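Local coordinates for PUA domain-containing protein (Aeropyrum pernix, PDB 2CX0) that carries a PUA domain and probably binds RNA, perhaps with a role in translation initiation, although its precise function is unknown, at residues L10-R23 and E41-D53. Numbering follows the deposited sequence.
Sequences LARLEARALSKKER and EKADLRLVKARTD
R23 and L45 form the tightly packed end of this contact, where the start of helix 20-30 meets the start of strand 45-51. NH1 and NH2 of R23 both donate to the backbone oxygen of A43, with NH2 to O at 2.9 Å. This oxygen lies at the guanidinium edge, close to its plane. L45 CD2 sits over one face, 3.2 Å from R23 NH1. The R23 chain starts with CG anti to the backbone N (chi1 175°) and bends at chi3 (-69°), which turns the guanidinium back over the leucine. With an alanine here both N-H donors would be gone, which would probably strip the A43 oxygen of these partners and open a gap over L45. L18 continues the packing, its CD1 3.7 Å from L47 CB.

Strands 10-17 and 45-51 run antiparallel. R12-R51, E14-K49 and R16-L47 each make two backbone N-H...O bonds; L13-A50, A15-V48 and A17-R46 are non-hydrogen-bonded pairs. L13 CD1 meets A50 CB at 3.6 Å. On the other face, L47 is well covered, but the charged part round R12, E14, K49 and R51 is looser. E14 OE1 and K49 NZ make only a long salt bridge of 3.9 Å. R16 is the exception: its guanidinium covers L47 CD2 and salt-bridges E22 end-on, NH1 to OE1 and NH2 to OE2. S19 and E22 close a capping box. Both are inner strands of the six-stranded antiparallel sheet of the pre-PUA (DUF1947) region, flanked by strands 2-5 and 56-62.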
loop_
_atom_site.group_PDB
_atom_site.type_symbol
_atom_site.label_atom_id
_atom_site.label_comp_id
_atom_site.label_asym_id
_atom_site.label_seq_id
_atom_site.Cartn_x
_atom_site.Cartn_y
_atom_site.Cartn_z
ATOM N N LEU A 10 0.120 -17.267 -14.904
ATOM C CA LEU A 10 -0.937 -18.104 -14.357
ATOM C C LEU A 10 -0.840 -18.252 -12.836
ATOM O O LEU A 10 0.249 -18.454 -12.291
ATOM C CB LEU A 10 -0.866 -19.477 -15.032
ATOM C CG LEU A 10 -1.862 -20.478 -14.476
ATOM C CD1 LEU A 10 -3.225 -20.279 -15.199
ATOM C CD2 LEU A 10 -1.277 -21.896 -14.673
ATOM N N ALA A 11 -1.956 -18.083 -12.140
ATOM C CA ALA A 11 -1.955 -18.259 -10.706
ATOM C C ALA A 11 -3.073 -19.188 -10.288
ATOM O O ALA A 11 -4.200 -19.033 -10.741
ATOM C CB ALA A 11 -2.089 -16.862 -9.923
ATOM N N ARG A 12 -2.738 -20.148 -9.416
ATOM C CA ARG A 12 -3.736 -21.070 -8.864
ATOM C C ARG A 12 -4.134 -20.462 -7.519
ATOM O O ARG A 12 -3.265 -20.185 -6.656
ATOM C CB ARG A 12 -3.131 -22.454 -8.659
ATOM C CG ARG A 12 -3.017 -23.163 -9.995
ATOM C CD ARG A 12 -2.010 -24.306 -10.008
ATOM N NE ARG A 12 -1.584 -24.644 -11.383
ATOM C CZ ARG A 12 -2.338 -25.284 -12.281
ATOM N NH1 ARG A 12 -3.558 -25.658 -11.943
ATOM N NH2 ARG A 12 -1.902 -25.561 -13.518
ATOM N N LEU A 13 -5.435 -20.268 -7.323
ATOM C CA LEU A 13 -5.920 -19.625 -6.118
ATOM C C LEU A 13 -6.687 -20.529 -5.156
ATOM O O LEU A 13 -7.376 -21.435 -5.565
ATOM C CB LEU A 13 -6.817 -18.462 -6.501
ATOM C CG LEU A 13 -6.222 -17.074 -6.723
ATOM C CD1 LEU A 13 -5.192 -17.097 -7.777
ATOM C CD2 LEU A 13 -7.341 -16.139 -7.108
ATOM N N GLU A 14 -6.527 -20.246 -3.868
ATOM C CA GLU A 14 -7.227 -20.919 -2.776
ATOM C C GLU A 14 -7.776 -19.785 -1.912
ATOM O O GLU A 14 -6.997 -18.944 -1.471
ATOM C CB GLU A 14 -6.280 -21.739 -1.916
ATOM C CG GLU A 14 -6.004 -23.095 -2.446
ATOM C CD GLU A 14 -5.414 -23.993 -1.385
ATOM O OE1 GLU A 14 -4.454 -23.547 -0.713
ATOM O OE2 GLU A 14 -5.914 -25.132 -1.226
ATOM N N ALA A 15 -9.093 -19.735 -1.684
ATOM C CA ALA A 15 -9.683 -18.647 -0.890
ATOM C C ALA A 15 -10.477 -19.241 0.277
ATOM O O ALA A 15 -10.962 -20.360 0.172
ATOM C CB ALA A 15 -10.625 -17.821 -1.771
ATOM N N ARG A 16 -10.588 -18.512 1.383
ATOM C CA ARG A 16 -11.390 -18.977 2.522
ATOM C C ARG A 16 -11.781 -17.748 3.331
ATOM O O ARG A 16 -11.174 -16.692 3.240
ATOM C CB ARG A 16 -10.625 -19.967 3.422
ATOM C CG ARG A 16 -9.486 -19.372 4.182
ATOM C CD ARG A 16 -8.904 -20.380 5.143
ATOM N NE ARG A 16 -7.769 -19.877 5.934
ATOM C CZ ARG A 16 -7.877 -19.056 6.967
ATOM N NH1 ARG A 16 -9.070 -18.605 7.359
ATOM N NH2 ARG A 16 -6.800 -18.738 7.661
ATOM N N ALA A 17 -12.837 -17.893 4.120
ATOM C CA ALA A 17 -13.328 -16.806 4.964
ATOM C C ALA A 17 -12.375 -16.696 6.111
ATOM O O ALA A 17 -11.695 -17.679 6.445
ATOM C CB ALA A 17 -14.773 -17.121 5.443
ATOM N N LEU A 18 -12.187 -15.481 6.641
ATOM C CA LEU A 18 -11.326 -15.323 7.817
ATOM C C LEU A 18 -12.200 -15.761 8.975
ATOM O O LEU A 18 -13.408 -15.524 8.976
ATOM C CB LEU A 18 -10.956 -13.841 8.096
ATOM C CG LEU A 18 -9.565 -13.362 7.690
ATOM C CD1 LEU A 18 -9.321 -13.682 6.269
ATOM C CD2 LEU A 18 -9.458 -11.847 7.950
ATOM N N SER A 19 -11.588 -16.387 9.961
ATOM C CA SER A 19 -12.315 -16.807 11.164
ATOM C C SER A 19 -12.643 -15.571 11.990
ATOM O O SER A 19 -12.064 -14.491 11.781
ATOM C CB SER A 19 -11.455 -17.733 12.021
ATOM O OG SER A 19 -10.337 -17.046 12.577
ATOM N N LYS A 20 -13.537 -15.718 12.956
ATOM C CA LYS A 20 -13.877 -14.594 13.813
ATOM C C LYS A 20 -12.616 -14.175 14.595
ATOM O O LYS A 20 -12.345 -12.994 14.743
ATOM C CB LYS A 20 -15.009 -14.974 14.779
ATOM C CG LYS A 20 -15.457 -13.822 15.658
ATOM C CD LYS A 20 -16.619 -14.187 16.554
ATOM C CE LYS A 20 -16.966 -13.043 17.563
ATOM N NZ LYS A 20 -18.214 -13.332 18.351
ATOM N N LYS A 21 -11.798 -15.119 15.043
ATOM C CA LYS A 21 -10.588 -14.719 15.769
ATOM C C LYS A 21 -9.625 -13.965 14.815
ATOM O O LYS A 21 -8.966 -13.015 15.212
ATOM C CB LYS A 21 -9.861 -15.946 16.319
ATOM C CG LYS A 21 -8.591 -15.618 17.119
ATOM C CD LYS A 21 -7.926 -16.913 17.645
ATOM C CE LYS A 21 -6.598 -16.624 18.355
ATOM N NZ LYS A 21 -5.901 -17.857 18.822
ATOM N N GLU A 22 -9.541 -14.429 13.565
ATOM C CA GLU A 22 -8.666 -13.799 12.585
ATOM C C GLU A 22 -9.141 -12.374 12.277
ATOM O O GLU A 22 -8.340 -11.488 12.083
ATOM C CB GLU A 22 -8.597 -14.640 11.281
ATOM C CG GLU A 22 -7.843 -15.945 11.428
ATOM C CD GLU A 22 -7.823 -16.771 10.124
ATOM O OE1 GLU A 22 -8.921 -17.031 9.561
ATOM O OE2 GLU A 22 -6.716 -17.153 9.675
ATOM N N ARG A 23 -10.440 -12.147 12.196
ATOM C CA ARG A 23 -10.913 -10.809 11.926
ATOM C C ARG A 23 -10.547 -9.903 13.100
ATOM O O ARG A 23 -10.136 -8.742 12.918
ATOM C CB ARG A 23 -12.427 -10.825 11.724
ATOM C CG ARG A 23 -13.053 -9.452 11.551
ATOM C CD ARG A 23 -14.604 -9.505 11.688
ATOM N NE ARG A 23 -15.184 -10.212 10.546
ATOM C CZ ARG A 23 -15.512 -9.616 9.398
ATOM N NH1 ARG A 23 -15.327 -8.306 9.252
ATOM N NH2 ARG A 23 -15.989 -10.331 8.380
ATOM N N GLU A 41 -17.239 -3.368 9.975
ATOM C CA GLU A 41 -17.123 -4.534 10.848
ATOM C C GLU A 41 -18.199 -5.498 10.420
ATOM O O GLU A 41 -18.687 -6.333 11.183
ATOM C CB GLU A 41 -17.368 -4.000 12.262
ATOM C CG GLU A 41 -16.730 -2.559 12.384
ATOM C CD GLU A 41 -17.649 -1.451 12.952
ATOM O OE1 GLU A 41 -18.901 -1.560 12.878
ATOM O OE2 GLU A 41 -17.078 -0.451 13.459
ATOM N N LYS A 42 -18.564 -5.365 9.167
ATOM C CA LYS A 42 -19.617 -6.156 8.593
ATOM C C LYS A 42 -19.141 -6.566 7.213
ATOM O O LYS A 42 -19.765 -7.369 6.527
ATOM C CB LYS A 42 -20.844 -5.250 8.491
ATOM C CG LYS A 42 -21.206 -4.622 9.842
ATOM C CD LYS A 42 -21.971 -3.301 9.737
ATOM C CE LYS A 42 -22.200 -2.718 11.144
ATOM N NZ LYS A 42 -23.057 -1.506 11.089
ATOM N N ALA A 43 -18.040 -5.950 6.796
ATOM C CA ALA A 43 -17.473 -6.250 5.501
ATOM C C ALA A 43 -17.049 -7.733 5.459
ATOM O O ALA A 43 -16.628 -8.299 6.447
ATOM C CB ALA A 43 -16.232 -5.347 5.240
ATOM N N ASP A 44 -17.172 -8.320 4.292
ATOM C CA ASP A 44 -16.783 -9.687 4.020
ATOM C C ASP A 44 -15.243 -9.750 3.835
ATOM O O ASP A 44 -14.664 -9.172 2.874
ATOM C CB ASP A 44 -17.460 -10.097 2.746
ATOM C CG ASP A 44 -17.382 -11.558 2.509
ATOM O OD1 ASP A 44 -16.646 -12.256 3.249
ATOM O OD2 ASP A 44 -18.051 -12.021 1.566
ATOM N N LEU A 45 -14.599 -10.471 4.729
ATOM C CA LEU A 45 -13.138 -10.585 4.747
ATOM C C LEU A 45 -12.745 -12.001 4.384
ATOM O O LEU A 45 -13.179 -12.960 5.030
ATOM C CB LEU A 45 -12.616 -10.259 6.152
ATOM C CG LEU A 45 -12.133 -8.872 6.597
ATOM C CD1 LEU A 45 -12.837 -7.757 5.803
ATOM C CD2 LEU A 45 -12.327 -8.739 8.146
ATOM N N ARG A 46 -11.931 -12.142 3.347
ATOM C CA ARG A 46 -11.465 -13.454 2.919
ATOM C C ARG A 46 -9.945 -13.422 2.703
ATOM O O ARG A 46 -9.346 -12.387 2.407
ATOM C CB ARG A 46 -12.169 -13.872 1.608
ATOM C CG ARG A 46 -13.714 -13.931 1.696
ATOM C CD ARG A 46 -14.375 -14.421 0.395
ATOM N NE ARG A 46 -14.034 -15.803 0.033
ATOM C CZ ARG A 46 -14.545 -16.904 0.590
ATOM N NH1 ARG A 46 -15.447 -16.828 1.577
ATOM N NH2 ARG A 46 -14.169 -18.087 0.134
ATOM N N LEU A 47 -9.342 -14.568 2.827
ATOM C CA LEU A 47 -7.916 -14.718 2.624
ATOM C C LEU A 47 -7.743 -15.477 1.323
ATOM O O LEU A 47 -8.245 -16.623 1.187
ATOM C CB LEU A 47 -7.291 -15.534 3.749
ATOM C CG LEU A 47 -5.796 -15.807 3.613
ATOM C CD1 LEU A 47 -4.999 -14.460 3.856
ATOM C CD2 LEU A 47 -5.418 -16.833 4.660
ATOM N N VAL A 48 -7.079 -14.829 0.371
ATOM C CA VAL A 48 -6.800 -15.444 -0.932
ATOM C C VAL A 48 -5.297 -15.765 -1.029
ATOM O O VAL A 48 -4.448 -14.890 -0.822
ATOM C CB VAL A 48 -7.134 -14.481 -2.052
ATOM C CG1 VAL A 48 -6.787 -15.074 -3.387
ATOM C CG2 VAL A 48 -8.616 -14.097 -1.941
ATOM N N LYS A 49 -4.976 -17.013 -1.289
ATOM C CA LYS A 49 -3.577 -17.439 -1.465
ATOM C C LYS A 49 -3.400 -17.743 -2.961
ATOM O O LYS A 49 -4.192 -18.502 -3.535
ATOM C CB LYS A 49 -3.305 -18.702 -0.682
ATOM C CG LYS A 49 -3.017 -18.470 0.780
ATOM C CD LYS A 49 -2.470 -19.740 1.437
ATOM C CE LYS A 49 -3.569 -20.552 2.118
ATOM N NZ LYS A 49 -3.066 -21.932 2.554
ATOM N N ALA A 50 -2.378 -17.165 -3.595
ATOM C CA ALA A 50 -2.207 -17.399 -5.028
ATOM C C ALA A 50 -0.813 -17.949 -5.250
ATOM O O ALA A 50 0.175 -17.377 -4.726
ATOM C CB ALA A 50 -2.331 -16.068 -5.786
ATOM N N ARG A 51 -0.723 -19.036 -6.000
ATOM C CA ARG A 51 0.570 -19.598 -6.296
ATOM C C ARG A 51 0.865 -19.415 -7.765
ATOM O O ARG A 51 0.064 -19.812 -8.594
ATOM C CB ARG A 51 0.633 -21.069 -5.943
ATOM C CG ARG A 51 2.024 -21.696 -6.198
ATOM C CD ARG A 51 2.130 -23.139 -5.579
ATOM N NE ARG A 51 1.107 -24.025 -6.155
ATOM C CZ ARG A 51 1.157 -24.564 -7.372
ATOM N NH1 ARG A 51 2.193 -24.342 -8.169
ATOM N NH2 ARG A 51 0.139 -25.289 -7.807
ATOM N N THR A 52 2.002 -18.796 -8.071
ATOM C CA THR A 52 2.427 -18.518 -9.449
ATOM C C THR A 52 3.740 -19.262 -9.658
ATOM O O THR A 52 4.181 -19.989 -8.757
ATOM C CB THR A 52 2.806 -17.067 -9.618
ATOM O OG1 THR A 52 3.937 -16.787 -8.758
ATOM C CG2 THR A 52 1.646 -16.143 -9.266
ATOM N N ASP A 53 4.355 -19.054 -10.835
ATOM C CA ASP A 53 5.679 -19.617 -11.208
ATOM C C ASP A 53 6.795 -19.483 -10.157
ATOM O O ASP A 53 7.552 -20.406 -9.876
ATOM C CB ASP A 53 6.247 -18.867 -12.415
ATOM C CG ASP A 53 5.939 -19.530 -13.697
ATOM O OD1 ASP A 53 5.406 -20.660 -13.630
ATOM O OD2 ASP A 53 6.235 -18.916 -14.761
HETATM O O HOH W 1 2.880 -18.062 -13.060
#